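Local coordinates for putative neuraminyllactose-binding hemagglutinin homolog (Helicobacter pylori, PDB 3BGH), which is of unknown function but probably serves as an outer-membrane lipoprotein adhesin that may recognise neuraminyllactose, at residues G29-N35 against E73-Y77. Residue numbers count along the deposited sequence, not the author numbering.
Sequences GKQEPKN and ERKGY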
loop_
_atom_site.group_PDB
_atom_site.type_symbol
_atom_site.label_atom_id
_atom_site.label_comp_id
_atom_site.label_asym_id
_atom_site.label_seq_id
_atom_site.Cartn_x
_atom_site.Cartn_y
_atom_site.Cartn_z
ATOM N N GLY A 29 16.134 -7.938 -26.476
ATOM C CA GLY A 29 17.159 -8.965 -26.264
ATOM C C GLY A 29 17.039 -10.150 -27.219
ATOM O O GLY A 29 15.932 -10.552 -27.604
ATOM N N LYS A 30 18.191 -10.702 -27.596
ATOM C CA LYS A 30 18.276 -11.877 -28.477
ATOM C C LYS A 30 17.617 -13.106 -27.846
ATOM O O LYS A 30 17.829 -13.368 -26.657
ATOM C CB LYS A 30 19.747 -12.183 -28.829
ATOM C CG LYS A 30 20.746 -11.924 -27.684
ATOM C CD LYS A 30 22.187 -12.304 -28.040
ATOM C CE LYS A 30 23.187 -11.570 -27.138
ATOM N NZ LYS A 30 24.568 -12.107 -27.321
ATOM N N GLN A 31 16.812 -13.839 -28.628
ATOM C CA GLN A 31 16.292 -15.151 -28.209
ATOM C C GLN A 31 17.474 -16.036 -27.819
ATOM O O GLN A 31 18.531 -15.974 -28.458
ATOM C CB GLN A 31 15.470 -15.814 -29.321
ATOM C CG GLN A 31 15.011 -17.261 -29.024
ATOM C CD GLN A 31 13.766 -17.365 -28.117
ATOM O OE1 GLN A 31 12.864 -16.520 -28.168
ATOM N NE2 GLN A 31 13.714 -18.421 -27.306
ATOM N N GLU A 32 17.307 -16.837 -26.769
ATOM C CA GLU A 32 18.403 -17.617 -26.196
ATOM C C GLU A 32 18.153 -19.102 -26.452
ATOM O O GLU A 32 16.999 -19.543 -26.435
ATOM C CB GLU A 32 18.508 -17.348 -24.684
ATOM C CG GLU A 32 19.928 -17.338 -24.109
ATOM C CD GLU A 32 20.600 -15.962 -24.156
ATOM O OE1 GLU A 32 19.909 -14.962 -24.435
ATOM O OE2 GLU A 32 21.826 -15.875 -23.913
ATOM N N PRO A 33 19.225 -19.880 -26.702
ATOM C CA PRO A 33 19.051 -21.318 -26.882
ATOM C C PRO A 33 18.198 -21.922 -25.760
ATOM O O PRO A 33 18.472 -21.667 -24.577
ATOM C CB PRO A 33 20.486 -21.858 -26.808
ATOM C CG PRO A 33 21.366 -20.682 -26.401
ATOM C CD PRO A 33 20.638 -19.476 -26.842
ATOM N N LYS A 34 17.184 -22.707 -26.135
ATOM C CA LYS A 34 16.259 -23.331 -25.179
ATOM C C LYS A 34 16.987 -24.094 -24.069
ATOM O O LYS A 34 17.531 -25.170 -24.317
ATOM C CB LYS A 34 15.241 -24.231 -25.906
ATOM C CG LYS A 34 14.115 -23.435 -26.650
ATOM C CD LYS A 34 13.354 -24.293 -27.675
ATOM C CE LYS A 34 14.037 -24.288 -29.058
ATOM N NZ LYS A 34 14.126 -25.661 -29.683
ATOM N N ASN A 35 17.001 -23.531 -22.855
ATOM C CA ASN A 35 17.887 -24.015 -21.771
ATOM C C ASN A 35 17.363 -25.205 -20.986
ATOM O O ASN A 35 18.041 -25.716 -20.089
ATOM C CB ASN A 35 18.291 -22.886 -20.820
ATOM C CG ASN A 35 17.101 -22.253 -20.104
ATOM O OD1 ASN A 35 16.101 -22.907 -19.772
ATOM N ND2 ASN A 35 17.220 -20.966 -19.854
ATOM N N GLU A 73 10.270 -17.283 -22.125
ATOM C CA GLU A 73 10.488 -17.951 -23.399
ATOM C C GLU A 73 11.671 -17.342 -24.128
ATOM O O GLU A 73 12.629 -18.045 -24.417
ATOM C CB GLU A 73 9.230 -17.884 -24.238
ATOM C CG GLU A 73 8.114 -18.737 -23.664
ATOM C CD GLU A 73 6.765 -18.449 -24.302
ATOM O OE1 GLU A 73 6.575 -17.321 -24.819
ATOM O OE2 GLU A 73 5.889 -19.352 -24.273
ATOM N N ARG A 74 11.655 -16.031 -24.358
ATOM C CA ARG A 74 12.792 -15.365 -24.983
ATOM C C ARG A 74 14.114 -15.643 -24.245
ATOM O O ARG A 74 15.180 -15.224 -24.686
ATOM C CB ARG A 74 12.551 -13.861 -25.074
ATOM C CG ARG A 74 13.745 -13.079 -25.575
ATOM C CD ARG A 74 13.580 -12.712 -27.021
ATOM N NE ARG A 74 13.170 -11.316 -27.188
ATOM C CZ ARG A 74 11.906 -10.907 -27.323
ATOM N NH1 ARG A 74 11.647 -9.605 -27.468
ATOM N NH2 ARG A 74 10.896 -11.792 -27.310
ATOM N N LYS A 75 14.047 -16.346 -23.125
ATOM C CA LYS A 75 15.227 -16.529 -22.295
ATOM C C LYS A 75 15.520 -18.009 -22.176
ATOM O O LYS A 75 16.471 -18.417 -21.505
ATOM C CB LYS A 75 15.009 -15.885 -20.927
ATOM C CG LYS A 75 16.080 -14.876 -20.578
ATOM C CD LYS A 75 15.889 -13.488 -21.229
ATOM C CE LYS A 75 17.179 -12.698 -21.086
ATOM N NZ LYS A 75 17.105 -11.289 -21.564
ATOM N N GLY A 76 14.678 -18.797 -22.838
ATOM C CA GLY A 76 14.995 -20.174 -23.158
ATOM C C GLY A 76 14.112 -21.186 -22.469
ATOM O O GLY A 76 14.149 -22.375 -22.812
ATOM N N TYR A 77 13.309 -20.722 -21.516
ATOM C CA TYR A 77 12.504 -21.598 -20.673
ATOM C C TYR A 77 11.243 -22.106 -21.348
ATOM O O TYR A 77 10.755 -21.524 -22.314
ATOM C CB TYR A 77 12.140 -20.882 -19.356
ATOM C CG TYR A 77 13.351 -20.402 -18.598
ATOM C CD1 TYR A 77 13.934 -21.196 -17.613
ATOM C CD2 TYR A 77 13.921 -19.154 -18.868
ATOM C CE1 TYR A 77 15.049 -20.764 -16.929
ATOM C CE2 TYR A 77 15.057 -18.717 -18.178
ATOM C CZ TYR A 77 15.607 -19.536 -17.217
ATOM O OH TYR A 77 16.721 -19.126 -16.529
#
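Every hydrogen bond across this contact ends on a main-chain carbonyl, where the extended loop 29-35 passes over the Schellman motif that ends helix 54-73. Two backbone hydrogen bonds tie the loops together: Asn35 N to Gly76 O at 3.1 Å and, weakly, Glu32 N to Arg74 O at 3.4 Å. Beside the first, Lys34 CA lies 3.3 Å from Gly76 O in a CA-H...O contact, so that one carbonyl receives two neighbouring residues.

Side chains add two bonds to backbone oxygens. Arg74, long enough to reach the start of the other loop, gives its NE to Gly29 O at 2.9 Å, near the guanidinium plane. The amide of Gln31 folds back, placing NE2 3.1 Å from Glu73 O in a weak bond; that carbonyl also accepts Gly76 N (2.7 Å), closing the type I turn 73-76.

Close packing centres on Gly76, the buried residue here. Its positive phi reverses the chain after the helix, and a CB would clash with Pro33 O, so glycine fits on both counts. Asn35 is compact enough to set ND2 over one face of the Tyr77 ring, 3.4 Å from CZ, while its OD1 accepts a hydrogen bond from His37 N. Glu32 contributes van der Waals contact, CB to Lys75 O at 3.9 Å.

This surface contact thus fastens the approach to strand 38-48 onto the link between helix 54-73 and strand 78-82, outermost of the mixed sheet within this chain and parallel to 38-48; Tyr77 also touches Met214 and Glu218 of helix 211-223.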